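Local coordinates for fucolectin-related protein (Streptococcus pneumoniae, PDB 2WMF) that probably hydrolyses glycosidic bonds in host blood group antigens, as the catalytic module of a family 98 glycoside hydrolase, at residues K336-N341 / E384-I389. Sequence-based numbering, arbitrary orientation.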
loop_
_atom_site.group_PDB
_atom_site.type_symbol
_atom_site.label_atom_id
_atom_site.label_comp_id
_atom_site.label_asym_id
_atom_site.label_seq_id
_atom_site.Cartn_x
_atom_site.Cartn_y
_atom_site.Cartn_z
ATOM N N LYS A 336 7.008 14.304 16.618
ATOM C CA LYS A 336 7.137 14.829 17.983
ATOM C C LYS A 336 7.547 13.784 19.032
ATOM O O LYS A 336 8.019 14.137 20.122
ATOM C CB LYS A 336 5.835 15.495 18.423
ATOM C CG LYS A 336 5.244 16.539 17.463
ATOM C CD LYS A 336 6.166 17.658 17.159
ATOM C CE LYS A 336 5.481 18.588 16.145
ATOM N NZ LYS A 336 6.318 19.786 15.845
ATOM N N ALA A 337 7.314 12.514 18.735
ATOM C CA ALA A 337 7.725 11.411 19.605
ATOM C C ALA A 337 7.987 10.176 18.774
ATOM O O ALA A 337 7.378 10.000 17.712
ATOM C CB ALA A 337 6.617 11.066 20.654
ATOM N N VAL A 338 8.914 9.333 19.270
ATOM C CA VAL A 338 9.141 7.996 18.735
ATOM C C VAL A 338 9.075 7.005 19.868
ATOM O O VAL A 338 9.264 7.366 21.045
ATOM C CB VAL A 338 10.515 7.844 18.001
ATOM C CG1 VAL A 338 10.619 8.835 16.885
ATOM C CG2 VAL A 338 11.727 7.968 18.960
ATOM N N PHE A 339 8.770 5.761 19.529
ATOM C CA PHE A 339 8.856 4.669 20.488
ATOM C C PHE A 339 10.090 3.850 20.135
ATOM O O PHE A 339 10.185 3.297 19.021
ATOM C CB PHE A 339 7.622 3.790 20.467
ATOM C CG PHE A 339 7.649 2.699 21.525
ATOM C CD1 PHE A 339 7.080 2.903 22.781
ATOM C CD2 PHE A 339 8.304 1.509 21.286
ATOM C CE1 PHE A 339 7.134 1.925 23.748
ATOM C CE2 PHE A 339 8.384 0.527 22.257
ATOM C CZ PHE A 339 7.797 0.736 23.483
ATOM N N TRP A 340 11.017 3.772 21.086
ATOM C CA TRP A 340 12.233 2.965 20.967
ATOM C C TRP A 340 12.085 1.647 21.704
ATOM O O TRP A 340 11.693 1.626 22.893
ATOM C CB TRP A 340 13.429 3.718 21.568
ATOM C CG TRP A 340 14.750 3.012 21.425
ATOM C CD1 TRP A 340 15.239 2.398 20.317
ATOM C CD2 TRP A 340 15.775 2.937 22.413
ATOM N NE1 TRP A 340 16.504 1.906 20.558
ATOM C CE2 TRP A 340 16.851 2.216 21.848
ATOM C CE3 TRP A 340 15.861 3.344 23.752
ATOM C CZ2 TRP A 340 18.017 1.929 22.561
ATOM C CZ3 TRP A 340 17.040 3.050 24.468
ATOM C CH2 TRP A 340 18.082 2.331 23.865
ATOM N N ASN A 341 12.391 0.586 20.973
ATOM C CA ASN A 341 12.315 -0.793 21.464
ATOM C C ASN A 341 13.445 -1.152 22.415
ATOM O O ASN A 341 13.559 -2.308 22.805
ATOM C CB ASN A 341 12.365 -1.801 20.319
ATOM C CG ASN A 341 11.024 -2.163 19.755
ATOM O OD1 ASN A 341 9.976 -1.657 20.171
ATOM N ND2 ASN A 341 11.056 -3.097 18.815
ATOM N N GLU A 384 21.562 7.393 21.505
ATOM C CA GLU A 384 22.317 8.556 21.031
ATOM C C GLU A 384 22.053 8.823 19.558
ATOM O O GLU A 384 21.946 9.986 19.123
ATOM C CB GLU A 384 23.821 8.341 21.215
ATOM C CG GLU A 384 24.442 9.158 22.313
ATOM C CD GLU A 384 24.273 8.607 23.743
ATOM O OE1 GLU A 384 24.413 9.434 24.696
ATOM O OE2 GLU A 384 24.047 7.379 23.942
ATOM N N LYS A 385 21.947 7.745 18.782
ATOM C CA LYS A 385 21.627 7.849 17.354
ATOM C C LYS A 385 20.211 8.410 17.120
ATOM O O LYS A 385 19.983 9.254 16.237
ATOM C CB LYS A 385 21.787 6.498 16.665
ATOM C CG LYS A 385 21.688 6.546 15.139
ATOM C CD LYS A 385 22.661 7.571 14.526
ATOM C CE LYS A 385 22.669 7.544 13.018
ATOM N NZ LYS A 385 23.215 8.897 12.523
ATOM N N ILE A 386 19.265 7.973 17.943
ATOM C CA ILE A 386 17.898 8.509 17.853
ATOM C C ILE A 386 17.882 10.016 18.085
ATOM O O ILE A 386 17.218 10.774 17.361
ATOM C CB ILE A 386 16.939 7.785 18.827
ATOM C CG1 ILE A 386 16.897 6.294 18.497
ATOM C CG2 ILE A 386 15.529 8.422 18.776
ATOM C CD1 ILE A 386 16.061 5.441 19.500
ATOM N N SER A 387 18.612 10.435 19.121
ATOM C CA SER A 387 18.706 11.836 19.500
ATOM C C SER A 387 19.306 12.628 18.340
ATOM O O SER A 387 18.906 13.752 18.067
ATOM C CB SER A 387 19.572 11.986 20.762
ATOM O OG SER A 387 18.984 11.379 21.903
ATOM N N SER A 388 20.243 12.012 17.635
ATOM C CA SER A 388 20.863 12.594 16.456
ATOM C C SER A 388 19.922 12.746 15.268
ATOM O O SER A 388 19.924 13.773 14.577
ATOM C CB SER A 388 22.066 11.738 16.039
ATOM O OG SER A 388 22.709 12.322 14.950
ATOM N N ILE A 389 19.087 11.727 15.040
ATOM C CA ILE A 389 18.156 11.737 13.910
ATOM C C ILE A 389 16.937 12.657 14.209
ATOM O O ILE A 389 16.489 13.380 13.331
ATOM C CB ILE A 389 17.645 10.315 13.613
ATOM C CG1 ILE A 389 18.785 9.402 13.132
ATOM C CG2 ILE A 389 16.564 10.330 12.540
ATOM C CD1 ILE A 389 18.477 7.888 13.252
#
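Ile-386 reaches from helix 383-389 to strand 337-340 and meets Trp-340 with one methyl and Val-338 with the other. Its CD1 lies over a face of the indole, on the pyrrole half: the methyl stands 3.5 Å from the centroid of the five-membered ring, 22° off the ring normal, a close CH-pi contact. The methyl is displaced toward the CG-CD1 bond of Trp-340, where Trp-340 CD1 is 3.3 Å from Ile-386 CD1, while Trp-340 CE2, at the fusion with the benzene ring, is 4.1 Å from the same methyl. An extended end to the isoleucine chain (chi2 175°) carries CD1 this far from the helix. The CG2 methyl of Ile-386 points the other way along the strand and packs against Val-338 CG2 at 3.8 Å, the two side chains running past each other in opposite directions.

Val-338 and Trp-340 are two residues apart and therefore project from the same side of the strand, whereas Phe-339 between them points away from the helix. No hydrogen bond joins the two segments; the contact is wholly apolar. The indole NE1 is instead engaged by weak hydrogen bonds to the carbonyls of His-378 and Ile-381, which probably help to set the rotation of the indole. Ile-377 and Ile-395, from the strands flanking 337-340, also touch Ile-386. On the other face, helix 406-413 meets Ala-337 through Leu-410 and Leu-413. Helix 383-389 connects the parallel outer strands 376-377 and 394-396 and passes over the central strand 337-340, a beta-alpha-beta crossover in a small sheet separate from the eight-stranded barrel.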